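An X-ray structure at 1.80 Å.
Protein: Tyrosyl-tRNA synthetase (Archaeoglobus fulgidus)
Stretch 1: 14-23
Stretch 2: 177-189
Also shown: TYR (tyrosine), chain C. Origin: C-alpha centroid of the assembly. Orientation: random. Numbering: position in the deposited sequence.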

# COMPACT_ATOMS: atom_id res chain seq x y z
N ALA A 14 -14.69 -15.26 25.63
CA ALA A 14 -13.60 -14.59 24.95
C ALA A 14 -12.38 -15.48 25.14
O ALA A 14 -12.20 -16.06 26.20
N GLU A 15 -11.56 -15.59 24.11
CA GLU A 15 -10.37 -16.42 24.22
C GLU A 15 -9.22 -15.64 24.86
O GLU A 15 -8.39 -16.20 25.57
N GLU A 16 -9.19 -14.34 24.61
CA GLU A 16 -8.13 -13.50 25.14
C GLU A 16 -8.56 -12.05 25.25
O GLU A 16 -9.40 -11.58 24.49
N VAL A 17 -7.99 -11.36 26.23
CA VAL A 17 -8.27 -9.94 26.43
C VAL A 17 -6.91 -9.27 26.61
O VAL A 17 -6.11 -9.67 27.45
N VAL A 18 -6.66 -8.25 25.79
CA VAL A 18 -5.40 -7.52 25.85
C VAL A 18 -5.66 -6.05 26.17
O VAL A 18 -5.96 -5.26 25.28
N THR A 19 -5.57 -5.67 27.45
CA THR A 19 -5.25 -6.59 28.53
C THR A 19 -6.39 -6.53 29.54
O THR A 19 -7.22 -5.62 29.48
N GLU A 20 -6.45 -7.51 30.44
CA GLU A 20 -7.51 -7.54 31.45
C GLU A 20 -7.56 -6.24 32.27
O GLU A 20 -8.61 -5.62 32.42
N GLU A 21 -6.40 -5.83 32.79
CA GLU A 21 -6.32 -4.62 33.60
C GLU A 21 -6.80 -3.40 32.82
O GLU A 21 -7.58 -2.60 33.35
N GLU A 22 -6.36 -3.28 31.57
CA GLU A 22 -6.76 -2.16 30.72
C GLU A 22 -8.27 -2.14 30.56
O GLU A 22 -8.90 -1.08 30.60
N LEU A 23 -8.86 -3.32 30.37
CA LEU A 23 -10.30 -3.43 30.21
C LEU A 23 -11.00 -2.95 31.48
O LEU A 23 -12.00 -2.23 31.41
N GLY A 177 -11.97 -11.92 15.93
CA GLY A 177 -11.53 -13.28 16.15
C GLY A 177 -10.05 -13.23 16.49
O GLY A 177 -9.37 -12.25 16.19
N ILE A 178 -9.56 -14.29 17.11
CA ILE A 178 -8.16 -14.37 17.49
C ILE A 178 -7.24 -14.32 16.26
O ILE A 178 -6.04 -14.09 16.38
N ASP A 179 -7.80 -14.54 15.07
CA ASP A 179 -6.97 -14.46 13.87
C ASP A 179 -6.64 -13.01 13.51
O ASP A 179 -5.86 -12.75 12.60
N GLN A 180 -7.22 -12.07 14.25
CA GLN A 180 -6.95 -10.64 14.02
C GLN A 180 -5.87 -10.19 15.00
O GLN A 180 -5.48 -9.02 15.02
N ARG A 181 -5.38 -11.12 15.82
CA ARG A 181 -4.40 -10.78 16.85
C ARG A 181 -3.16 -10.01 16.39
O ARG A 181 -2.80 -9.00 17.00
N LYS A 182 -2.51 -10.47 15.33
CA LYS A 182 -1.32 -9.79 14.86
C LYS A 182 -1.62 -8.38 14.36
O LYS A 182 -0.81 -7.48 14.57
N ILE A 183 -2.76 -8.20 13.71
CA ILE A 183 -3.13 -6.88 13.24
C ILE A 183 -3.37 -5.99 14.46
O ILE A 183 -2.93 -4.84 14.50
N HIS A 184 -4.04 -6.53 15.47
CA HIS A 184 -4.29 -5.74 16.67
C HIS A 184 -3.00 -5.40 17.40
O HIS A 184 -2.88 -4.32 17.97
N MET A 185 -2.02 -6.30 17.40
CA MET A 185 -0.77 -5.98 18.08
C MET A 185 -0.06 -4.87 17.30
O MET A 185 0.55 -3.97 17.89
N LEU A 186 -0.15 -4.92 15.98
CA LEU A 186 0.46 -3.90 15.15
C LEU A 186 -0.17 -2.55 15.49
O LEU A 186 0.51 -1.53 15.57
N ALA A 187 -1.49 -2.55 15.69
CA ALA A 187 -2.20 -1.32 16.04
C ALA A 187 -1.70 -0.79 17.38
O ALA A 187 -1.36 0.39 17.51
N ARG A 188 -1.64 -1.67 18.38
CA ARG A 188 -1.18 -1.28 19.71
C ARG A 188 0.23 -0.69 19.69
O ARG A 188 0.54 0.23 20.44
N GLU A 189 1.08 -1.21 18.81
CA GLU A 189 2.46 -0.74 18.72
C GLU A 189 2.65 0.51 17.86
O GLU A 189 3.44 1.39 18.22

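The short strand 16-18 runs nearly parallel to helix 181-189, their axes 12° apart and 11.5 Å away at closest approach. That gap is wide for direct backbone contact, so long side chains span it, and the contact buries a modest 374 Å² in all.

Ala14 lies out of reach. Glu15 points toward the other stretch with chi1 and chi2 both t, and this extended chain brings Glu15 OE2 to 3.7 Å from CG2 of Ile178. The pair makes a van der Waals contact, and Glu15 as a whole is exposed, a place that suits a charged residue.

Glu16, also t,t, reaches across to Arg181, whose first three chi angles are all t. The two extended chains meet in a salt bridge. Arg181 NH2 donates to Glu16 OE2 at 3.1 Å, while Arg181 NE makes weak hydrogen bonds to Glu16 OE1 at 2.9 Å and to Glu16 OE2 at 3.0 Å. Ile178 (t, p) packs beside this bridge, its CD1 3.6 Å from Glu16 OE1, so a branched aliphatic chain fills space next to the charged pair.

Alternation along the strand turns Val17 out of reach and brings Val18 (t) back toward the helix. Its compact branched side chain suits a place among longer ones. Val18 CG1 lies 4.1 Å from CE of Met185, an apolar contact; the Met185 CA-to-CB bond points sideways, but its flexible m,m chain brings its end nearer. The same Val18 CG1 sits over one face of the Arg188 guanidinium, 3.5 Å from Arg188 NE, where a methyl can pack without competing for the in-plane N-H groups.

A cis peptide bond precedes Thr19, whose chi1 is p. Thr19 OG1 accepts a hydrogen bond from Glu22 N at 3.3 Å, capping the helix that begins at Glu20; a short hydroxyl side chain is well suited to this N-cap role. Thr19 CG2, a methyl, comes to 4.2 Å from Arg188 NH2.

Glu20 and Glu21 make no contact, but Glu22, in the first turn of the helix, points toward Arg188. With chi1 m and chi2 t, it approaches the guanidinium of Arg188 (m, t, p for chi1 to chi3) at its edge. Arg188 NH1 donates to Glu22 OE1 at 2.9 Å and Arg188 NH2 to Glu22 OE2 at 3.0 Å, both at 169°, forming a nearly straight, two-pronged salt bridge. Leu23 is buried away from this contact.

Gln180, also outside the contact, serves the bound tyrosine: Gln180 OE1 accepts from TYR N at 2.7 Å, and Gln180 NE2 donates weakly to TYR OXT at 3.2 Å.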

# COMPACT_ATOMS: atom_id res chain seq x y z
CB ALA A 14 -13.34 -13.22 25.57
CB GLU A 15 -9.94 -16.93 22.85
CG GLU A 15 -8.64 -17.72 22.87
CD GLU A 15 -8.32 -18.36 21.53
OE1 GLU A 15 -7.19 -18.88 21.39
OE2 GLU A 15 -9.18 -18.33 20.63
CB GLU A 16 -6.90 -13.60 24.23
CG GLU A 16 -5.78 -12.64 24.57
CD GLU A 16 -4.69 -12.63 23.51
OE1 GLU A 16 -4.99 -12.32 22.33
OE2 GLU A 16 -3.52 -12.92 23.86
CB VAL A 17 -9.14 -9.68 27.67
CG1 VAL A 17 -9.33 -8.18 27.84
CG2 VAL A 17 -10.50 -10.36 27.51
CB VAL A 18 -4.67 -7.60 24.49
CG1 VAL A 18 -3.33 -6.88 24.58
CG2 VAL A 18 -4.48 -9.06 24.09
CB THR A 19 -3.94 -6.18 29.25
OG1 THR A 19 -4.11 -4.89 29.84
CG2 THR A 19 -2.78 -6.13 28.28
CB GLU A 20 -7.28 -8.73 32.40
CG GLU A 20 -7.51 -10.10 31.79
CD GLU A 20 -8.98 -10.45 31.66
OE1 GLU A 20 -9.69 -10.43 32.68
OE2 GLU A 20 -9.42 -10.76 30.53
CB GLU A 21 -4.88 -4.42 34.07
CG GLU A 21 -4.32 -5.65 34.79
CD GLU A 21 -2.89 -5.47 35.28
OE1 GLU A 21 -2.00 -5.17 34.45
OE2 GLU A 21 -2.65 -5.62 36.50
CB GLU A 22 -6.09 -2.27 29.34
CG GLU A 22 -4.62 -1.88 29.32
CD GLU A 22 -3.95 -2.23 28.00
OE1 GLU A 22 -4.63 -2.19 26.95
OE2 GLU A 22 -2.73 -2.54 28.01
CB LEU A 23 -10.69 -4.88 29.91
CG LEU A 23 -12.17 -5.23 29.92
CD1 LEU A 23 -12.94 -4.33 28.96
CD2 LEU A 23 -12.34 -6.70 29.55
CB ILE A 178 -7.89 -15.67 18.30
CG1 ILE A 178 -6.48 -15.65 18.89
CG2 ILE A 178 -8.08 -16.88 17.43
CD1 ILE A 178 -6.35 -14.78 20.11
CB ASP A 179 -7.61 -15.19 12.69
CG ASP A 179 -9.05 -14.78 12.43
OD1 ASP A 179 -9.62 -13.96 13.18
OD2 ASP A 179 -9.61 -15.30 11.44
CB GLN A 180 -8.20 -9.79 14.28
CG GLN A 180 -9.47 -10.21 13.55
CD GLN A 180 -9.29 -10.24 12.05
OE1 GLN A 180 -8.89 -9.25 11.44
NE2 GLN A 180 -9.58 -11.39 11.45
CB ARG A 181 -3.95 -12.04 17.61
CG ARG A 181 -3.24 -11.72 18.92
CD ARG A 181 -2.82 -12.97 19.70
NE ARG A 181 -2.39 -12.62 21.05
CZ ARG A 181 -1.37 -11.82 21.34
NH1 ARG A 181 -0.65 -11.28 20.36
NH2 ARG A 181 -1.08 -11.54 22.60
CB LYS A 182 -0.62 -10.60 13.76
CG LYS A 182 -0.02 -11.90 14.29
CD LYS A 182 1.17 -12.34 13.46
CE LYS A 182 1.81 -13.60 14.03
NZ LYS A 182 2.96 -14.09 13.21
CB ILE A 183 -4.38 -6.93 12.34
CG1 ILE A 183 -4.03 -7.61 11.01
CG2 ILE A 183 -4.91 -5.52 12.09
CD1 ILE A 183 -5.23 -7.83 10.08
CB HIS A 184 -5.27 -6.47 17.60
CG HIS A 184 -6.69 -6.42 17.13
ND1 HIS A 184 -7.70 -7.12 17.75
CD2 HIS A 184 -7.26 -5.73 16.12
CE1 HIS A 184 -8.84 -6.87 17.13
NE2 HIS A 184 -8.60 -6.03 16.14
CB MET A 185 0.13 -7.20 18.19
CG MET A 185 -0.43 -8.30 19.09
SD MET A 185 -0.88 -7.72 20.76
CE MET A 185 -2.66 -7.47 20.57
CB LEU A 186 0.26 -4.24 13.66
CG LEU A 186 0.65 -3.21 12.59
CD1 LEU A 186 2.11 -2.82 12.73
CD2 LEU A 186 0.40 -3.81 11.22
CB ALA A 187 -3.70 -1.59 16.11
CB ARG A 188 -1.20 -2.49 20.67
CG ARG A 188 -2.60 -2.95 21.08
CD ARG A 188 -2.56 -4.21 21.94
NE ARG A 188 -1.82 -4.03 23.20
CZ ARG A 188 -2.32 -3.49 24.31
NH1 ARG A 188 -3.58 -3.05 24.34
NH2 ARG A 188 -1.57 -3.39 25.40
CB GLU A 189 3.35 -1.88 18.19
CG GLU A 189 4.83 -1.56 18.16
CD GLU A 189 5.67 -2.72 17.68
OE1 GLU A 189 5.59 -3.81 18.29
OE2 GLU A 189 6.40 -2.56 16.68
N TYR C . -9.89 -8.17 9.16
CA TYR C . -11.30 -8.48 9.53
C TYR C . -11.67 -9.91 9.11
O TYR C . -12.82 -10.30 9.36
CB TYR C . -12.23 -7.46 8.87
CG TYR C . -11.96 -6.06 9.37
CD1 TYR C . -11.65 -5.03 8.49
CD2 TYR C . -12.01 -5.78 10.74
CE1 TYR C . -11.39 -3.73 8.96
CE2 TYR C . -11.76 -4.50 11.22
CZ TYR C . -11.45 -3.48 10.33
OH TYR C . -11.23 -2.22 10.82
OXT TYR C . -10.80 -10.61 8.56